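Local atomic coordinates of MaoC-like dehydratase (Rhodospirillum rubrum, PDB entry 3EXZ), a protein that probably acts as a MaoC-family dehydratase or hydratase, presumably adding water to or removing it from an acyl thioester substrate. Residues I79-N90 and E131-V141; I63-L73 and D96-V104. All coordinates share one frame; numbering follows the deposited sequence.

Interaction 1 (I79-N90 and E131-V141)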
loop_
_atom_site.group_PDB
_atom_site.type_symbol
_atom_site.label_atom_id
_atom_site.label_comp_id
_atom_site.label_asym_id
_atom_site.label_seq_id
_atom_site.Cartn_x
_atom_site.Cartn_y
_atom_site.Cartn_z
ATOM N N ILE A 79 -7.679 1.591 -13.138
ATOM C CA ILE A 79 -6.934 0.503 -12.520
ATOM C C ILE A 79 -7.683 0.053 -11.280
ATOM O O ILE A 79 -7.835 0.806 -10.321
ATOM C CB ILE A 79 -5.491 0.950 -12.171
ATOM C CG1 ILE A 79 -4.764 1.392 -13.457
ATOM C CG2 ILE A 79 -4.739 -0.206 -11.492
ATOM C CD1 ILE A 79 -3.453 2.108 -13.209
ATOM N N ILE A 80 -8.168 -1.181 -11.313
ATOM C CA ILE A 80 -8.919 -1.729 -10.198
ATOM C C ILE A 80 -8.165 -2.929 -9.650
ATOM O O ILE A 80 -8.071 -3.981 -10.290
ATOM C CB ILE A 80 -10.348 -2.094 -10.647
ATOM C CG1 ILE A 80 -11.110 -0.812 -11.017
ATOM C CG2 ILE A 80 -11.079 -2.812 -9.530
ATOM C CD1 ILE A 80 -12.500 -1.070 -11.580
ATOM N N GLY A 81 -7.624 -2.747 -8.453
ATOM C CA GLY A 81 -6.839 -3.789 -7.831
ATOM C C GLY A 81 -7.584 -4.753 -6.942
ATOM O O GLY A 81 -8.421 -4.340 -6.137
ATOM N N ALA A 82 -7.315 -6.044 -7.121
ATOM C CA ALA A 82 -7.942 -7.058 -6.277
ATOM C C ALA A 82 -6.967 -7.282 -5.103
ATOM O O ALA A 82 -7.376 -7.362 -3.935
ATOM C CB ALA A 82 -8.160 -8.349 -7.056
ATOM N N GLY A 83 -5.676 -7.371 -5.424
ATOM C CA GLY A 83 -4.658 -7.556 -4.408
ATOM C C GLY A 83 -3.266 -7.446 -4.998
ATOM O O GLY A 83 -3.095 -7.442 -6.220
ATOM N N THR A 84 -2.263 -7.392 -4.133
ATOM C CA THR A 84 -0.892 -7.278 -4.601
ATOM C C THR A 84 0.152 -7.822 -3.637
ATOM O O THR A 84 -0.074 -7.883 -2.424
ATOM C CB THR A 84 -0.523 -5.769 -4.880
ATOM O OG1 THR A 84 0.739 -5.690 -5.553
ATOM C CG2 THR A 84 -0.413 -4.973 -3.572
ATOM N N GLU A 85 1.283 -8.246 -4.201
ATOM C CA GLU A 85 2.431 -8.705 -3.414
ATOM C C GLU A 85 3.329 -7.459 -3.409
ATOM O O GLU A 85 3.793 -6.997 -4.460
ATOM C CB GLU A 85 3.151 -9.867 -4.089
ATOM C CG GLU A 85 4.362 -10.412 -3.320
ATOM C CD GLU A 85 5.604 -9.507 -3.347
ATOM O OE1 GLU A 85 5.807 -8.754 -4.332
ATOM O OE2 GLU A 85 6.392 -9.564 -2.374
ATOM N N LEU A 86 3.602 -6.945 -2.219
ATOM C CA LEU A 86 4.351 -5.715 -2.067
ATOM C C LEU A 86 5.647 -5.873 -1.301
ATOM O O LEU A 86 5.689 -6.568 -0.289
ATOM C CB LEU A 86 3.432 -4.708 -1.348
ATOM C CG LEU A 86 3.619 -3.203 -1.563
ATOM C CD1 LEU A 86 3.775 -2.888 -3.056
ATOM C CD2 LEU A 86 2.415 -2.469 -0.983
ATOM N N SER A 87 6.710 -5.257 -1.800
ATOM C CA SER A 87 7.973 -5.277 -1.086
ATOM C C SER A 87 8.730 -3.976 -1.353
ATOM O O SER A 87 8.542 -3.337 -2.395
ATOM C CB SER A 87 8.836 -6.489 -1.477
ATOM O OG SER A 87 9.158 -6.478 -2.849
ATOM N N TRP A 88 9.549 -3.560 -0.390
ATOM C CA TRP A 88 10.363 -2.358 -0.539
ATOM C C TRP A 88 11.822 -2.760 -0.294
ATOM O O TRP A 88 12.296 -2.783 0.846
ATOM C CB TRP A 88 9.945 -1.273 0.463
ATOM C CG TRP A 88 8.489 -0.910 0.355
ATOM C CD1 TRP A 88 7.912 -0.041 -0.538
ATOM C CD2 TRP A 88 7.425 -1.416 1.161
ATOM N NE1 TRP A 88 6.555 0.029 -0.324
ATOM C CE2 TRP A 88 6.226 -0.809 0.712
ATOM C CE3 TRP A 88 7.364 -2.322 2.234
ATOM C CZ2 TRP A 88 4.979 -1.085 1.284
ATOM C CZ3 TRP A 88 6.114 -2.603 2.804
ATOM C CH2 TRP A 88 4.944 -1.976 2.333
ATOM N N PRO A 89 12.553 -3.095 -1.371
ATOM C CA PRO A 89 13.963 -3.509 -1.280
ATOM C C PRO A 89 14.915 -2.425 -0.776
ATOM O O PRO A 89 15.774 -2.694 0.067
ATOM C CB PRO A 89 14.307 -3.932 -2.707
ATOM C CG PRO A 89 12.968 -4.258 -3.331
ATOM C CD PRO A 89 12.050 -3.218 -2.750
ATOM N N ASN A 90 14.782 -1.221 -1.319
ATOM C CA ASN A 90 15.622 -0.113 -0.899
ATOM C C ASN A 90 14.755 1.057 -0.443
ATOM O O ASN A 90 13.642 1.262 -0.935
ATOM C CB ASN A 90 16.562 0.343 -2.025
ATOM C CG ASN A 90 17.469 -0.775 -2.525
ATOM O OD1 ASN A 90 17.067 -1.596 -3.349
ATOM N ND2 ASN A 90 18.696 -0.818 -2.013
ATOM N N GLU A 131 17.884 1.460 -8.709
ATOM C CA GLU A 131 17.503 0.583 -7.601
ATOM C C GLU A 131 15.978 0.536 -7.441
ATOM O O GLU A 131 15.272 1.519 -7.691
ATOM C CB GLU A 131 18.090 1.080 -6.279
ATOM C CG GLU A 131 19.534 1.558 -6.348
ATOM C CD GLU A 131 20.010 2.156 -5.033
ATOM O OE1 GLU A 131 19.307 3.033 -4.485
ATOM O OE2 GLU A 131 21.090 1.758 -4.549
ATOM N N VAL A 132 15.482 -0.610 -6.997
ATOM C CA VAL A 132 14.058 -0.797 -6.789
ATOM C C VAL A 132 13.637 -0.381 -5.384
ATOM O O VAL A 132 14.050 -1.012 -4.400
ATOM C CB VAL A 132 13.665 -2.283 -6.994
ATOM C CG1 VAL A 132 12.161 -2.456 -6.864
ATOM C CG2 VAL A 132 14.146 -2.763 -8.356
ATOM N N VAL A 133 12.843 0.689 -5.282
ATOM C CA VAL A 133 12.343 1.123 -3.972
ATOM C C VAL A 133 10.984 0.472 -3.664
ATOM O O VAL A 133 10.475 0.561 -2.546
ATOM C CB VAL A 133 12.248 2.667 -3.838
ATOM C CG1 VAL A 133 13.639 3.265 -4.038
ATOM C CG2 VAL A 133 11.245 3.251 -4.818
ATOM N N GLN A 134 10.395 -0.183 -4.660
ATOM C CA GLN A 134 9.148 -0.904 -4.443
ATOM C C GLN A 134 8.830 -1.820 -5.598
ATOM O O GLN A 134 9.051 -1.468 -6.758
ATOM C CB GLN A 134 7.937 0.027 -4.255
ATOM C CG GLN A 134 6.642 -0.729 -3.918
ATOM C CD GLN A 134 5.409 0.160 -3.811
ATOM O OE1 GLN A 134 4.589 0.235 -4.738
ATOM N NE2 GLN A 134 5.277 0.847 -2.678
ATOM N N ARG A 135 8.365 -3.022 -5.271
ATOM C CA ARG A 135 7.895 -3.934 -6.296
ATOM C C ARG A 135 6.488 -4.316 -5.853
ATOM O O ARG A 135 6.255 -4.713 -4.705
ATOM C CB ARG A 135 8.748 -5.189 -6.443
ATOM C CG ARG A 135 8.016 -6.298 -7.187
ATOM C CD ARG A 135 8.975 -7.412 -7.562
ATOM N NE ARG A 135 9.933 -6.970 -8.570
ATOM C CZ ARG A 135 10.770 -7.782 -9.208
ATOM N NH1 ARG A 135 10.762 -9.086 -8.946
ATOM N NH2 ARG A 135 11.614 -7.293 -10.110
ATOM N N SER A 136 5.547 -4.153 -6.775
ATOM C CA SER A 136 4.157 -4.471 -6.539
ATOM C C SER A 136 3.702 -5.414 -7.654
ATOM O O SER A 136 3.586 -5.006 -8.809
ATOM C CB SER A 136 3.331 -3.178 -6.539
ATOM O OG SER A 136 1.967 -3.425 -6.253
ATOM N N THR A 137 3.499 -6.690 -7.317
ATOM C CA THR A 137 3.004 -7.678 -8.282
ATOM C C THR A 137 1.502 -7.685 -7.986
ATOM O O THR A 137 1.020 -8.359 -7.075
ATOM C CB THR A 137 3.631 -9.055 -8.044
ATOM O OG1 THR A 137 5.055 -8.930 -8.138
ATOM C CG2 THR A 137 3.149 -10.053 -9.095
ATOM N N ALA A 138 0.762 -6.919 -8.773
ATOM C CA ALA A 138 -0.671 -6.758 -8.585
ATOM C C ALA A 138 -1.559 -7.512 -9.550
ATOM O O ALA A 138 -1.160 -7.798 -10.675
ATOM C CB ALA A 138 -1.017 -5.238 -8.665
ATOM N N LYS A 139 -2.757 -7.856 -9.094
ATOM C CA LYS A 139 -3.731 -8.494 -9.967
ATOM C C LYS A 139 -4.786 -7.402 -10.205
ATOM O O LYS A 139 -5.436 -6.919 -9.272
ATOM C CB LYS A 139 -4.358 -9.719 -9.312
ATOM C CG LYS A 139 -3.382 -10.874 -9.151
ATOM C CD LYS A 139 -3.981 -11.980 -8.299
ATOM C CE LYS A 139 -3.114 -13.234 -8.329
ATOM N NZ LYS A 139 -2.745 -13.623 -9.726
ATOM N N VAL A 140 -4.939 -7.016 -11.465
ATOM C CA VAL A 140 -5.865 -5.966 -11.857
ATOM C C VAL A 140 -7.004 -6.572 -12.673
ATOM O O VAL A 140 -6.813 -7.571 -13.369
ATOM C CB VAL A 140 -5.088 -4.879 -12.671
ATOM C CG1 VAL A 140 -5.996 -3.737 -13.058
ATOM C CG2 VAL A 140 -3.927 -4.362 -11.839
ATOM N N VAL A 141 -8.192 -5.984 -12.555
ATOM C CA VAL A 141 -9.357 -6.459 -13.290
ATOM C C VAL A 141 -9.489 -5.622 -14.554
ATOM O O VAL A 141 -9.739 -4.414 -14.494
ATOM C CB VAL A 141 -10.660 -6.320 -12.469
ATOM C CG1 VAL A 141 -11.783 -7.083 -13.159
ATOM C CG2 VAL A 141 -10.445 -6.836 -11.054
HETATM O O HOH W 1 11.317 2.142 -0.405
#
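The antiparallel pairing of G81–S87 with V132–V141 sets the outermost strand of this chain's hotdog sheet beside its neighbour, and the segment axes run 173° apart. E85 and T137 form a hydrogen-bonded pair, with E85 N to T137 O and T137 N to E85 O both 2.9 Å. S87 and R135 repeat the pattern. Both strands turn a corner, at A82 and V133; at the first corner, A82 N bonds to K139 O at 3.0 Å in a nearly straight line. V133 and Q134 both face T125, forming a classic beta bulge.

On the T84/L86/S136/A138 face, T84 OG1 and S136 OG share a 2.7 Å hydrogen bond. Each hydroxyl stands anti to its own backbone N (chi1 -170° and -177°), which brings the two together. L86 CD1 rests on S136 CB at 3.5 Å. V133 O meets the W88 ring at its edge, in plane, 3.3 Å from W88 CD1. At the bulge, water 1 donates to V133 O.

G83, T84, L86 and S87 also pair with a strand of the second subunit. Backbone bonding on both edges, with a hydrogen bond between two buried hydroxyl residues, implies a strand fixed in register while it carries the sheet across the dimer.

Interaction 2 (I63-L73 and D96-V104)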
loop_
_atom_site.group_PDB
_atom_site.type_symbol
_atom_site.label_atom_id
_atom_site.label_comp_id
_atom_site.label_asym_id
_atom_site.label_seq_id
_atom_site.Cartn_x
_atom_site.Cartn_y
_atom_site.Cartn_z
ATOM N N ILE A 63 2.527 7.173 -4.301
ATOM C CA ILE A 63 3.184 7.846 -5.434
ATOM C C ILE A 63 3.202 6.870 -6.626
ATOM O O ILE A 63 3.023 7.270 -7.781
ATOM C CB ILE A 63 4.640 8.233 -5.065
ATOM C CG1 ILE A 63 4.622 9.411 -4.099
ATOM C CG2 ILE A 63 5.448 8.580 -6.310
ATOM C CD1 ILE A 63 5.990 9.738 -3.517
ATOM N N THR A 64 3.416 5.586 -6.347
ATOM C CA THR A 64 3.431 4.595 -7.416
ATOM C C THR A 64 2.060 4.537 -8.083
ATOM O O THR A 64 1.972 4.506 -9.308
ATOM C CB THR A 64 3.819 3.198 -6.890
ATOM O OG1 THR A 64 5.207 3.208 -6.526
ATOM C CG2 THR A 64 3.590 2.126 -7.961
HETATM N N MSE A 65 0.985 4.549 -7.293
HETATM C CA MSE A 65 -0.350 4.500 -7.883
HETATM C C MSE A 65 -0.607 5.737 -8.749
HETATM O O MSE A 65 -1.135 5.617 -9.852
HETATM C CB MSE A 65 -1.433 4.380 -6.809
HETATM C CG MSE A 65 -2.822 4.196 -7.407
HETATM SE SE MSE A 65 -2.926 2.612 -8.546
HETATM C CE MSE A 65 -2.784 3.399 -10.301
ATOM N N ARG A 66 -0.237 6.919 -8.253
ATOM C CA ARG A 66 -0.408 8.155 -9.025
ATOM C C ARG A 66 0.308 8.041 -10.382
ATOM O O ARG A 66 -0.276 8.345 -11.415
ATOM C CB ARG A 66 0.148 9.359 -8.253
ATOM C CG ARG A 66 0.266 10.634 -9.096
ATOM C CD ARG A 66 0.779 11.808 -8.259
ATOM N NE ARG A 66 0.774 13.086 -8.977
ATOM C CZ ARG A 66 1.710 13.490 -9.836
ATOM N NH1 ARG A 66 2.750 12.711 -10.114
ATOM N NH2 ARG A 66 1.607 14.685 -10.415
ATOM N N LEU A 67 1.565 7.610 -10.381
ATOM C CA LEU A 67 2.311 7.451 -11.628
ATOM C C LEU A 67 1.653 6.433 -12.548
ATOM O O LEU A 67 1.624 6.606 -13.769
ATOM C CB LEU A 67 3.739 6.989 -11.344
ATOM C CG LEU A 67 4.593 7.989 -10.560
ATOM C CD1 LEU A 67 5.991 7.415 -10.322
ATOM C CD2 LEU A 67 4.654 9.301 -11.333
ATOM N N LEU A 68 1.150 5.354 -11.960
ATOM C CA LEU A 68 0.487 4.313 -12.724
ATOM C C LEU A 68 -0.777 4.872 -13.370
ATOM O O LEU A 68 -1.030 4.675 -14.565
ATOM C CB LEU A 68 0.124 3.139 -11.797
ATOM C CG LEU A 68 0.820 1.766 -11.975
ATOM C CD1 LEU A 68 2.293 1.937 -12.311
ATOM C CD2 LEU A 68 0.637 0.920 -10.714
ATOM N N VAL A 69 -1.563 5.591 -12.579
ATOM C CA VAL A 69 -2.812 6.135 -13.066
ATOM C C VAL A 69 -2.630 7.192 -14.133
ATOM O O VAL A 69 -3.310 7.159 -15.165
ATOM C CB VAL A 69 -3.661 6.711 -11.887
ATOM C CG1 VAL A 69 -4.753 7.631 -12.411
ATOM C CG2 VAL A 69 -4.290 5.573 -11.097
ATOM N N THR A 70 -1.687 8.104 -13.914
ATOM C CA THR A 70 -1.491 9.185 -14.859
ATOM C C THR A 70 -0.601 8.893 -16.059
ATOM O O THR A 70 -0.749 9.529 -17.099
ATOM C CB THR A 70 -1.036 10.485 -14.119
ATOM O OG1 THR A 70 0.184 10.249 -13.407
ATOM C CG2 THR A 70 -2.125 10.936 -13.128
ATOM N N SER A 71 0.288 7.914 -15.954
ATOM C CA SER A 71 1.146 7.605 -17.093
ATOM C C SER A 71 1.640 6.170 -17.238
ATOM O O SER A 71 1.755 5.667 -18.357
ATOM C CB SER A 71 2.374 8.531 -17.088
ATOM O OG SER A 71 3.060 8.505 -15.838
ATOM N N GLY A 72 1.899 5.507 -16.115
ATOM C CA GLY A 72 2.454 4.165 -16.153
ATOM C C GLY A 72 1.654 2.981 -16.660
ATOM O O GLY A 72 2.215 2.103 -17.310
ATOM N N LEU A 73 0.363 2.930 -16.346
ATOM C CA LEU A 73 -0.512 1.860 -16.795
ATOM C C LEU A 73 -1.717 2.584 -17.387
ATOM O O LEU A 73 -2.640 3.033 -16.684
ATOM C CB LEU A 73 -0.921 0.941 -15.620
ATOM C CG LEU A 73 -0.888 -0.582 -15.860
ATOM C CD1 LEU A 73 -1.753 -1.256 -14.808
ATOM C CD2 LEU A 73 -1.396 -0.936 -17.252
ATOM N N ASP A 96 15.119 11.858 -4.475
ATOM C CA ASP A 96 15.029 10.753 -5.423
ATOM C C ASP A 96 14.067 10.976 -6.582
ATOM O O ASP A 96 12.984 11.518 -6.391
ATOM C CB ASP A 96 14.631 9.455 -4.682
ATOM C CG ASP A 96 15.817 8.738 -4.021
ATOM O OD1 ASP A 96 16.946 9.274 -4.039
ATOM O OD2 ASP A 96 15.607 7.626 -3.477
ATOM N N GLU A 97 14.489 10.601 -7.788
ATOM C CA GLU A 97 13.608 10.688 -8.947
ATOM C C GLU A 97 13.040 9.287 -9.164
ATOM O O GLU A 97 13.776 8.342 -9.468
ATOM C CB GLU A 97 14.348 11.102 -10.214
ATOM C CG GLU A 97 14.687 12.576 -10.274
ATOM C CD GLU A 97 13.595 13.419 -10.909
ATOM O OE1 GLU A 97 13.103 13.020 -11.983
ATOM O OE2 GLU A 97 13.238 14.477 -10.340
ATOM N N LEU A 98 11.731 9.153 -9.002
ATOM C CA LEU A 98 11.085 7.872 -9.193
ATOM C C LEU A 98 10.274 7.801 -10.482
ATOM O O LEU A 98 9.692 8.796 -10.939
ATOM C CB LEU A 98 10.113 7.572 -8.035
ATOM C CG LEU A 98 10.630 7.731 -6.596
ATOM C CD1 LEU A 98 9.545 7.342 -5.597
ATOM C CD2 LEU A 98 11.877 6.872 -6.402
ATOM N N HIS A 99 10.273 6.616 -11.077
ATOM C CA HIS A 99 9.439 6.339 -12.229
ATOM C C HIS A 99 9.094 4.856 -12.095
ATOM O O HIS A 99 9.800 4.102 -11.414
ATOM C CB HIS A 99 10.124 6.625 -13.561
ATOM C CG HIS A 99 11.142 5.613 -13.935
ATOM N ND1 HIS A 99 12.372 5.539 -13.323
ATOM C CD2 HIS A 99 11.098 4.599 -14.828
ATOM C CE1 HIS A 99 13.044 4.519 -13.823
ATOM N NE2 HIS A 99 12.293 3.931 -14.737
ATOM N N VAL A 100 8.006 4.429 -12.721
ATOM C CA VAL A 100 7.616 3.037 -12.607
ATOM C C VAL A 100 7.699 2.277 -13.916
ATOM O O VAL A 100 7.328 2.800 -14.972
ATOM C CB VAL A 100 6.172 2.909 -12.069
ATOM C CG1 VAL A 100 5.866 1.440 -11.731
ATOM C CG2 VAL A 100 5.988 3.804 -10.844
ATOM N N GLU A 101 8.234 1.056 -13.840
ATOM C CA GLU A 101 8.319 0.162 -15.000
ATOM C C GLU A 101 7.400 -1.057 -14.752
ATOM O O GLU A 101 7.662 -1.889 -13.879
ATOM C CB GLU A 101 9.765 -0.290 -15.240
ATOM C CG GLU A 101 10.591 0.753 -15.977
ATOM C CD GLU A 101 12.061 0.381 -16.087
ATOM O OE1 GLU A 101 12.383 -0.824 -15.952
ATOM O OE2 GLU A 101 12.891 1.297 -16.310
ATOM N N THR A 102 6.326 -1.169 -15.529
ATOM C CA THR A 102 5.364 -2.254 -15.345
ATOM C C THR A 102 5.398 -3.325 -16.433
ATOM O O THR A 102 5.486 -3.013 -17.619
ATOM C CB THR A 102 3.916 -1.667 -15.226
ATOM O OG1 THR A 102 3.900 -0.639 -14.224
ATOM C CG2 THR A 102 2.907 -2.753 -14.822
ATOM N N THR A 103 5.347 -4.587 -16.014
ATOM C CA THR A 103 5.355 -5.710 -16.954
ATOM C C THR A 103 4.148 -6.618 -16.725
ATOM O O THR A 103 3.829 -6.949 -15.581
ATOM C CB THR A 103 6.625 -6.604 -16.794
ATOM O OG1 THR A 103 7.805 -5.802 -16.915
ATOM C CG2 THR A 103 6.654 -7.715 -17.864
ATOM N N VAL A 104 3.462 -6.990 -17.808
ATOM C CA VAL A 104 2.325 -7.914 -17.736
ATOM C C VAL A 104 2.955 -9.324 -17.666
ATOM O O VAL A 104 3.678 -9.747 -18.576
ATOM C CB VAL A 104 1.426 -7.818 -18.988
ATOM C CG1 VAL A 104 0.230 -8.761 -18.841
ATOM C CG2 VAL A 104 0.952 -6.380 -19.170
HETATM O O HOH W 2 4.575 1.517 -15.381
#
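The carbonyl oxygen of L67, a residue whose side chain packs on V100, accepts three donors: S71 N, G72 N and S71 OG. The bond from S71 N to L67 O measures 2.9 Å, while S71 OG approaches in the carbonyl plane on a lone pair. G72 N to L67 O and L73 N to L68 O both span five residues, the evidence for a wider pi-type turn at 68–72, where the helix ends.

That widened end faces the strand. G72 and V100 have the nearest CA atoms, 6.4 Å apart, and water 2 lies between G72 O and T102 OG1, a probable bridge. T102 OG1 is bonded to S123 OG on the next strand and probably linked to the helix end through the water.

Elsewhere the contact is mostly aliphatic. V100 points toward the helix with CG1 anti to its backbone N (chi1 -170°), a setting that spreads its two methyls between neighbouring leucines. V100 CG2 meets L67 CD1 at 3.6 Å, and V100 CG1 meets L68 CD1 at 3.7 Å. L68 CD1 also touches T102 OG1 at 3.6 Å. Farther up the helix, T64 CG2 approaches V100 CG2 at 4.1 Å, the T64 hydroxyl being bonded to T60 O and to T125 OG1. I63 CG2 and L98 CD1 close the row.

The CB atoms of H99 and E101 point away from the helix. There H99 NE2 donates to E101 OE2 at 3.1 Å, nearly straight (173°) and in the imidazole plane, though from above the carboxylate plane.

The axes of helix 63–72 and strand 97–104 approach to 8.4 Å and cross at -62°, with leucine, isoleucine and valine between. This is the helix-on-sheet core of the hotdog fold: helix 57–72 is the sausage and the antiparallel sheet its bun.

Both interactions involve the same five-stranded sheet, but in different ways. Interaction 1 joins two adjacent strands edge to edge, mainly through backbone amides and carbonyls, and is only partly buried: six of its 23 touching residues are buried. Interaction 2 lays helix 57–72 over strand 97–109; all ten of its touching residues are buried, and apolar side chains carry it with a probable water bridge. The centres of interactions 1 and 2 lie about 11 Å apart. They meet at I79, whose CD1 lies 3.7 Å from L73 CB, and again where Q134 packs on T64. Along the chain their segments alternate. Both reach the second subunit, interaction 1 through strand pairing and interaction 2 through side-chain packing.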